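Local coordinates for protein putative lipase (Bacteroides thetaiotaomicron VPI-5482, PDB 3BZW) that probably hydrolyses ester bonds of lipid-like substrates, as a GDSL-like member of the SGNH hydrolase clan, possibly with lysophospholipase activity, at residues A78-L81 and K82-G86; W50-L53 and K54-L57; G150-Q153 and L154-F158; N40-G43 and D44-K48. All blocks are in the same frame, centred on the assembly; numbering follows the deposited sequence.

Interaction 1 of 4, residues A78-L81 and K82-G86; sequences AEKL and KKEHG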
# COMPACT_ATOMS: atom_id res chain seq x y z
N ALA A 78 -4.19 -32.68 29.80
CA ALA A 78 -5.63 -32.45 30.00
C ALA A 78 -6.28 -33.73 30.51
O ALA A 78 -7.15 -33.69 31.38
CB ALA A 78 -6.27 -32.03 28.68
N GLU A 79 -5.85 -34.86 29.96
CA GLU A 79 -6.39 -36.16 30.37
C GLU A 79 -6.05 -36.47 31.82
O GLU A 79 -6.88 -37.00 32.56
CB GLU A 79 -5.83 -37.27 29.46
CG GLU A 79 -6.53 -37.39 28.12
CD GLU A 79 -5.69 -38.12 27.09
OE1 GLU A 79 -4.95 -39.06 27.47
OE2 GLU A 79 -5.77 -37.76 25.90
N LYS A 80 -4.83 -36.13 32.23
CA LYS A 80 -4.41 -36.39 33.60
C LYS A 80 -5.20 -35.49 34.55
O LYS A 80 -5.59 -35.92 35.64
CB LYS A 80 -2.91 -36.16 33.76
CG LYS A 80 -2.33 -36.81 35.01
CD LYS A 80 -0.81 -36.66 35.09
CE LYS A 80 -0.27 -37.38 36.31
NZ LYS A 80 1.18 -37.14 36.53
N LEU A 81 -5.43 -34.26 34.13
CA LEU A 81 -6.20 -33.31 34.93
C LEU A 81 -7.61 -33.85 35.13
O LEU A 81 -8.14 -33.83 36.24
CB LEU A 81 -6.26 -31.95 34.22
CG LEU A 81 -7.20 -30.89 34.78
CD1 LEU A 81 -6.76 -30.48 36.18
CD2 LEU A 81 -7.20 -29.68 33.85
N LYS A 82 -8.22 -34.34 34.05
CA LYS A 82 -9.58 -34.88 34.11
C LYS A 82 -9.62 -36.07 35.06
O LYS A 82 -10.49 -36.17 35.93
CB LYS A 82 -10.02 -35.34 32.71
CG LYS A 82 -11.48 -35.80 32.62
CD LYS A 82 -12.44 -34.62 32.81
CE LYS A 82 -13.90 -35.05 32.79
NZ LYS A 82 -14.31 -35.65 31.50
N LYS A 83 -8.66 -36.97 34.90
CA LYS A 83 -8.57 -38.17 35.73
C LYS A 83 -8.42 -37.87 37.22
O LYS A 83 -9.17 -38.39 38.05
CB LYS A 83 -7.38 -39.03 35.28
CG LYS A 83 -7.13 -40.25 36.15
CD LYS A 83 -5.79 -40.90 35.81
CE LYS A 83 -5.44 -42.00 36.81
NZ LYS A 83 -4.10 -42.61 36.54
N GLU A 84 -7.47 -37.01 37.56
CA GLU A 84 -7.21 -36.69 38.95
C GLU A 84 -8.10 -35.64 39.61
O GLU A 84 -8.33 -35.70 40.81
CB GLU A 84 -5.74 -36.29 39.12
CG GLU A 84 -4.77 -37.24 38.42
CD GLU A 84 -3.32 -36.88 38.65
OE1 GLU A 84 -3.02 -35.67 38.72
OE2 GLU A 84 -2.48 -37.79 38.75
N HIS A 85 -8.61 -34.68 38.83
CA HIS A 85 -9.44 -33.62 39.40
C HIS A 85 -10.65 -33.22 38.56
O HIS A 85 -11.19 -32.12 38.73
CB HIS A 85 -8.59 -32.38 39.65
CG HIS A 85 -7.42 -32.63 40.55
ND1 HIS A 85 -7.56 -32.91 41.89
CD2 HIS A 85 -6.09 -32.66 40.29
CE1 HIS A 85 -6.36 -33.12 42.42
NE2 HIS A 85 -5.46 -32.97 41.47
N GLY A 86 -11.09 -34.11 37.68
CA GLY A 86 -12.22 -33.82 36.83
C GLY A 86 -13.42 -33.19 37.52
O GLY A 86 -13.99 -32.22 37.01

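Interaction 2 of 4, residues W50-L53 and K54-L57; sequences WDFL and KEWL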
# COMPACT_ATOMS: atom_id res chain seq x y z
N TRP A 50 1.16 -19.38 39.46
CA TRP A 50 -0.03 -19.98 40.06
C TRP A 50 0.04 -20.00 41.58
O TRP A 50 -0.99 -20.11 42.26
CB TRP A 50 -0.25 -21.40 39.52
CG TRP A 50 0.99 -22.22 39.37
CD1 TRP A 50 1.70 -22.44 38.22
CD2 TRP A 50 1.69 -22.92 40.41
NE1 TRP A 50 2.79 -23.23 38.48
CE2 TRP A 50 2.81 -23.54 39.82
CE3 TRP A 50 1.47 -23.08 41.79
CZ2 TRP A 50 3.71 -24.31 40.55
CZ3 TRP A 50 2.38 -23.85 42.52
CH2 TRP A 50 3.48 -24.45 41.89
N ASP A 51 1.25 -19.88 42.12
CA ASP A 51 1.43 -19.86 43.57
C ASP A 51 1.00 -18.49 44.09
O ASP A 51 0.44 -18.38 45.18
CB ASP A 51 2.91 -20.11 43.91
CG ASP A 51 3.08 -20.89 45.19
OD1 ASP A 51 2.37 -20.60 46.17
OD2 ASP A 51 3.94 -21.80 45.22
N PHE A 52 1.26 -17.45 43.31
CA PHE A 52 0.87 -16.10 43.69
C PHE A 52 -0.65 -15.97 43.60
O PHE A 52 -1.27 -15.31 44.43
CB PHE A 52 1.53 -15.07 42.77
CG PHE A 52 2.97 -14.81 43.10
CD1 PHE A 52 3.32 -14.08 44.23
CD2 PHE A 52 3.98 -15.30 42.27
CE1 PHE A 52 4.66 -13.82 44.54
CE2 PHE A 52 5.33 -15.05 42.57
CZ PHE A 52 5.66 -14.31 43.71
N LEU A 53 -1.24 -16.59 42.58
CA LEU A 53 -2.68 -16.53 42.40
C LEU A 53 -3.37 -17.30 43.52
O LEU A 53 -4.47 -16.94 43.95
CB LEU A 53 -3.08 -17.11 41.04
CG LEU A 53 -2.68 -16.26 39.82
CD1 LEU A 53 -3.07 -16.99 38.54
CD2 LEU A 53 -3.38 -14.91 39.90
N LYS A 54 -2.72 -18.35 44.00
CA LYS A 54 -3.27 -19.14 45.10
C LYS A 54 -3.37 -18.22 46.31
O LYS A 54 -4.38 -18.18 47.02
CB LYS A 54 -2.34 -20.31 45.42
CG LYS A 54 -2.90 -21.25 46.48
CD LYS A 54 -1.89 -22.33 46.88
CE LYS A 54 -0.78 -21.76 47.75
NZ LYS A 54 0.19 -22.82 48.15
N GLU A 55 -2.30 -17.46 46.53
CA GLU A 55 -2.17 -16.53 47.64
C GLU A 55 -3.11 -15.32 47.55
O GLU A 55 -3.78 -14.98 48.53
CB GLU A 55 -0.72 -16.04 47.69
CG GLU A 55 -0.43 -14.89 48.63
CD GLU A 55 0.99 -14.35 48.44
OE1 GLU A 55 1.91 -15.18 48.28
OE2 GLU A 55 1.18 -13.12 48.44
N TRP A 56 -3.15 -14.69 46.38
CA TRP A 56 -3.97 -13.49 46.18
C TRP A 56 -5.46 -13.71 45.97
O TRP A 56 -6.27 -12.90 46.42
CB TRP A 56 -3.44 -12.68 44.99
CG TRP A 56 -1.99 -12.33 45.04
CD1 TRP A 56 -1.23 -12.07 46.15
CD2 TRP A 56 -1.14 -12.08 43.92
NE1 TRP A 56 0.03 -11.66 45.79
CE2 TRP A 56 0.12 -11.66 44.42
CE3 TRP A 56 -1.31 -12.16 42.53
CZ2 TRP A 56 1.19 -11.32 43.59
CZ3 TRP A 56 -0.24 -11.82 41.70
CH2 TRP A 56 0.99 -11.41 42.23
N LEU A 57 -5.82 -14.78 45.27
CA LEU A 57 -7.22 -15.04 44.97
C LEU A 57 -7.78 -16.33 45.55
O LEU A 57 -8.94 -16.67 45.30
CB LEU A 57 -7.43 -15.03 43.45
CG LEU A 57 -7.10 -13.69 42.77
CD1 LEU A 57 -7.22 -13.83 41.26
CD2 LEU A 57 -8.05 -12.63 43.28

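Interaction 3 of 4, residues G150-Q153 and L154-F158; sequences GITQ and LKKLF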
# COMPACT_ATOMS: atom_id res chain seq x y z
N GLY A 150 -5.01 -30.43 20.33
CA GLY A 150 -5.09 -29.97 21.71
C GLY A 150 -6.38 -29.30 22.12
O GLY A 150 -6.97 -29.63 23.15
N ILE A 151 -6.84 -28.33 21.32
CA ILE A 151 -8.07 -27.64 21.64
C ILE A 151 -9.27 -28.59 21.53
O ILE A 151 -10.23 -28.49 22.29
CB ILE A 151 -8.26 -26.39 20.76
CG1 ILE A 151 -7.15 -25.38 21.06
CG2 ILE A 151 -9.62 -25.75 21.03
CD1 ILE A 151 -7.23 -24.09 20.27
N THR A 152 -9.20 -29.52 20.58
CA THR A 152 -10.28 -30.49 20.41
C THR A 152 -10.44 -31.31 21.69
O THR A 152 -11.54 -31.44 22.22
CB THR A 152 -9.98 -31.45 19.24
OG1 THR A 152 -10.12 -30.74 18.00
CG2 THR A 152 -10.93 -32.65 19.25
N GLN A 153 -9.32 -31.84 22.19
CA GLN A 153 -9.33 -32.65 23.40
C GLN A 153 -9.74 -31.83 24.63
O GLN A 153 -10.44 -32.33 25.50
CB GLN A 153 -7.96 -33.29 23.61
CG GLN A 153 -7.59 -34.28 22.51
CD GLN A 153 -8.60 -35.42 22.41
OE1 GLN A 153 -8.88 -35.92 21.32
NE2 GLN A 153 -9.15 -35.83 23.54
N LEU A 154 -9.29 -30.58 24.69
CA LEU A 154 -9.65 -29.73 25.82
C LEU A 154 -11.17 -29.52 25.86
O LEU A 154 -11.78 -29.61 26.92
CB LEU A 154 -8.95 -28.37 25.72
CG LEU A 154 -7.47 -28.35 26.14
CD1 LEU A 154 -6.80 -27.07 25.66
CD2 LEU A 154 -7.39 -28.47 27.66
N LYS A 155 -11.76 -29.26 24.70
CA LYS A 155 -13.20 -29.04 24.62
C LYS A 155 -13.99 -30.32 24.81
O LYS A 155 -15.09 -30.31 25.35
CB LYS A 155 -13.56 -28.37 23.28
CG LYS A 155 -13.18 -26.89 23.21
CD LYS A 155 -13.55 -26.28 21.87
CE LYS A 155 -13.24 -24.79 21.83
NZ LYS A 155 -14.17 -23.99 22.68
N LYS A 156 -13.43 -31.44 24.36
CA LYS A 156 -14.10 -32.73 24.51
C LYS A 156 -14.14 -33.16 25.98
O LYS A 156 -15.14 -33.69 26.46
CB LYS A 156 -13.38 -33.81 23.70
CG LYS A 156 -13.69 -33.81 22.21
CD LYS A 156 -12.81 -34.81 21.47
CE LYS A 156 -13.58 -35.58 20.42
NZ LYS A 156 -14.62 -36.46 21.04
N LEU A 157 -13.05 -32.91 26.69
CA LEU A 157 -12.95 -33.28 28.10
C LEU A 157 -13.60 -32.29 29.06
O LEU A 157 -14.16 -32.68 30.09
CB LEU A 157 -11.47 -33.45 28.49
CG LEU A 157 -10.69 -34.57 27.80
CD1 LEU A 157 -9.20 -34.38 28.05
CD2 LEU A 157 -11.16 -35.92 28.31
N PHE A 158 -13.54 -31.01 28.72
CA PHE A 158 -14.10 -29.96 29.57
C PHE A 158 -14.98 -29.00 28.76
O PHE A 158 -14.74 -27.79 28.76
CB PHE A 158 -12.95 -29.18 30.21
CG PHE A 158 -11.97 -30.05 30.95
CD1 PHE A 158 -12.26 -30.53 32.22
CD2 PHE A 158 -10.75 -30.40 30.37
CE1 PHE A 158 -11.35 -31.33 32.91
CE2 PHE A 158 -9.84 -31.20 31.05
CZ PHE A 158 -10.13 -31.67 32.32

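Interaction 4 of 4, residues N40-G43 and D44-K48; sequences NCYG and DNIKK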
# COMPACT_ATOMS: atom_id res chain seq x y z
N ASN A 40 8.89 -27.60 39.51
CA ASN A 40 10.30 -27.99 39.63
C ASN A 40 11.32 -27.07 38.96
O ASN A 40 12.52 -27.29 39.11
CB ASN A 40 10.49 -29.40 39.09
CG ASN A 40 9.79 -30.45 39.92
OD1 ASN A 40 9.57 -31.58 39.46
ND2 ASN A 40 9.45 -30.10 41.15
N CYS A 41 10.86 -26.07 38.22
CA CYS A 41 11.78 -25.17 37.54
C CYS A 41 12.68 -24.46 38.55
O CYS A 41 12.23 -23.55 39.25
CB CYS A 41 11.01 -24.13 36.71
SG CYS A 41 12.07 -23.15 35.62
N TYR A 42 13.94 -24.88 38.62
CA TYR A 42 14.91 -24.33 39.57
C TYR A 42 14.45 -24.55 41.01
O TYR A 42 14.81 -23.81 41.92
CB TYR A 42 15.15 -22.85 39.29
CG TYR A 42 15.99 -22.60 38.05
CD1 TYR A 42 17.35 -22.94 38.02
CD2 TYR A 42 15.43 -22.06 36.90
CE1 TYR A 42 18.12 -22.76 36.87
CE2 TYR A 42 16.18 -21.87 35.74
CZ TYR A 42 17.53 -22.22 35.73
OH TYR A 42 18.27 -22.03 34.58
N GLY A 43 13.64 -25.60 41.19
CA GLY A 43 13.13 -25.94 42.51
C GLY A 43 12.45 -24.79 43.24
O GLY A 43 11.60 -24.11 42.68
N ASP A 44 12.84 -24.59 44.49
CA ASP A 44 12.27 -23.53 45.30
C ASP A 44 12.91 -22.17 45.06
O ASP A 44 12.60 -21.21 45.77
CB ASP A 44 12.38 -23.89 46.79
CG ASP A 44 11.65 -25.17 47.13
OD1 ASP A 44 10.51 -25.36 46.64
OD2 ASP A 44 12.20 -25.98 47.91
N ASN A 45 13.79 -22.08 44.08
CA ASN A 45 14.43 -20.80 43.78
C ASN A 45 13.46 -19.87 43.06
O ASN A 45 13.69 -18.66 42.99
CB ASN A 45 15.68 -21.01 42.92
CG ASN A 45 16.80 -21.68 43.68
OD1 ASN A 45 17.08 -22.86 43.50
ND2 ASN A 45 17.43 -20.92 44.56
N ILE A 46 12.39 -20.45 42.53
CA ILE A 46 11.38 -19.68 41.82
C ILE A 46 9.97 -19.95 42.34
O ILE A 46 9.55 -21.10 42.44
CB ILE A 46 11.39 -20.00 40.30
CG1 ILE A 46 12.73 -19.60 39.69
CG2 ILE A 46 10.24 -19.26 39.61
CD1 ILE A 46 12.85 -19.95 38.22
N LYS A 47 9.25 -18.88 42.67
CA LYS A 47 7.87 -19.00 43.12
C LYS A 47 7.08 -18.75 41.84
O LYS A 47 7.22 -17.70 41.21
CB LYS A 47 7.55 -17.93 44.16
CG LYS A 47 6.14 -18.01 44.74
CD LYS A 47 5.97 -17.03 45.89
CE LYS A 47 4.58 -17.11 46.50
NZ LYS A 47 4.41 -16.14 47.61
N LYS A 48 6.27 -19.73 41.44
CA LYS A 48 5.51 -19.64 40.19
C LYS A 48 4.22 -18.81 40.23
O LYS A 48 3.62 -18.61 41.29
CB LYS A 48 5.21 -21.05 39.66
CG LYS A 48 6.45 -21.77 39.10
CD LYS A 48 7.43 -22.20 40.20
CE LYS A 48 8.70 -22.82 39.62
NZ LYS A 48 9.63 -23.33 40.68

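Interaction 1 of 4, residues A78-L81 and K82-G86
Lys80 sends CG anti to its own nitrogen (chi1 -162°) and runs on extended, while Glu84 has CG beside its nitrogen (chi1 -47°). These two torsions bring the side chains across each other one helical turn apart. Lys80 CE lies 3.3 Å from Glu84 OE2. The ammonium overshoots, and Lys80 NZ is 4.3 Å from Glu84 OE2, too far for a salt bridge. The aliphatic part of the lysine therefore does the touching, and any attraction between the charges is probably weak. The other carboxylate oxygen, Glu84 OE1, is hydrogen-bonded to Tyr64 OH, which helps fix the glutamate.

The backbone beneath is regular alpha helix. Glu84 N donates to Lys80 O at 2.9 Å with an N-H...O angle of 169°. His85 N donates to Leu81 O at 2.8 Å. His85 CB lies 3.7 Å from Leu81 O, and the His85 ring stacks on Phe62 while ND1 bonds to Glu88.

This is the C-terminal part of helix 74-85. Lys80, Leu81 and His85 pack on Tyr64, just after strand 60-63. Ala78 and Glu79 meet helix 143-157 through Leu157, and Ala78 also touches Leu154.

Interaction 2 of 4, residues W50-L53 and K54-L57
Phe52 and Trp56 run alongside each other in the same direction, one helical turn apart. Their rings meet obliquely: the Phe52 ring and the six-membered ring of Trp56 have planes at 35° and centroids 5.2 Å apart. The closest carbons are Phe52 CD1 and Trp56 CZ2, at 3.5 Å. The methylene also takes part. Phe52 CB sits over the indole face, 3.7 Å from the centroid of the six-membered ring of Trp56, in a CH-pi contact. Trp56 keeps CG beside its nitrogen (chi1 -54°), which folds the indole back over the preceding turn. Phe52 O lies over a face of that indole, and it also accepts the Trp56 N bond at 2.8 Å.

Helix 49-57 is the crossover of the beta-alpha-beta unit formed with strands 28-33 and 60-63. Helix 245-258 packs against this aromatic pair: Glu249 and Ala252 touch both side chains, and Arg253 makes a cation-pi contact with Trp56. Replacing Trp56 by alanine is likely to leave Phe52 CB without its ring face, deprive Arg253 of its aromatic partner and open a gap towards helix 245-258.

Leu53 extends the apolar side. Its CD2 is 4.2 Å from Leu57 CD1 and also approaches the indole. Elsewhere on the helix, Asp51 and Lys54 form a long salt bridge, with Asp51 OD1 3.7 Å from Lys54 NZ. Lys54 reaches it by a bend at chi3 (74°). Glu55 OE1 instead pairs with Lys47, and Trp50 NE1 donates to Thr37 O.

Interaction 3 of 4, residues G150-Q153 and L154-F158
Ile151 with Lys155, and Thr152 with Lys156, are side-chain contacts one turn apart near the C-terminal end of helix 143-157. The partners of each pair follow one another along the helix surface. A methyl meets a lysine chain in both. Ile151 CG2 is 3.8 Å from Lys155 CE, and Thr152 CG2 is 3.6 Å from Lys156 CD. Thr152 places CG2 anti to its nitrogen, with OG1 on the other branch (chi1 -72°), hydrogen-bonded to Asn148 O. Under these pairs the main chain is helical. Lys155 N donates to Ile151 O at 3.0 Å, and Leu157 N to Gln153 O at 2.9 Å.

The lysine ammoniums bond beyond the helix. Lys155 NZ bonds to Gly210 O and to Gln229 of the second subunit. Lys156 NZ forms a salt bridge with Glu228 of that subunit. With an alanine in place of Lys155, Ile151 CG2 would probably lose the chain lying against it, and Gly210 O and Gln229 of the second subunit would lose this donor.

Ile151 faces helix 195-210 and strand 162-166, while Leu154 packs on helix 74-85 and Ile163. A helix packed against a parallel sheet and flanked by other helices is typical of the alpha/beta fold of SGNH hydrolases.

Interaction 4 of 4, residues N40-G43 and D44-K48
Lys48 and Cys41 are joined by the main polar contact. Lys48 NZ donates to Cys41 O at 3.0 Å. The same ammonium donates to Ile46 O at 2.8 Å, and to Pro39 O just before the turn. Gly43 O lies 2.9 Å from Lys48 NZ, but the angle is poor for a hydrogen bond. A bend at chi2 (71°) folds the lysine back so that its ammonium reaches the oxygens of Pro39, Cys41 and Ile46.

Two backbone bonds shape the loop. Gly43 N donates to Asn40 O at 2.9 Å, closing a type II beta turn from Asn40 to Gly43. Asn45 N donates to Tyr42 O, also at 2.9 Å. Tyr42, at the third position of the turn, takes positive phi (61°), and so does Gly43, where glycine is readily accommodated.

The apolar contacts centre on the end of Ile46. Its CD1 lies 3.6 Å from Tyr42 CD2, meeting the ring obliquely, and 4.2 Å from Cys41 SG. The aliphatic part of Lys48 adds to this, with its CE near Cys41 CB. Beyond the loop, the Tyr42 ring stacks on Tyr234 and its OH bonds to Asp239.

The loop links strand 28-33 to helix 49-57, and Lys48 is the N-cap residue of that helix. The ammonium of the buried Lys48 bonds to three main-chain oxygens in a segment without regular structure. Its positive charge would probably be stabilised by these carbonyl dipoles, which probably helps hold the loop in shape.

Overall arrangement
From the N terminus, interaction 4 comes first and folds the loop between strand 28-33 and helix 49-57. Interaction 2 follows at once on that helix. The two touch through the Lys47-Glu55 pair, within the beta-alpha-beta unit of strand 28-33, helix 49-57 and strand 60-63. Interaction 1 lies on helix 74-85, and interaction 3 on helix 143-157. These also touch, where Lys82 packs on Phe158, and so join helix 74-85 to the end of helix 143-157. Of the four, only interaction 4 shapes a loop; the others lie along helices. All are local and in series, so none nests or crosses. The centres of interactions 2 and 3 are about 25 Å apart.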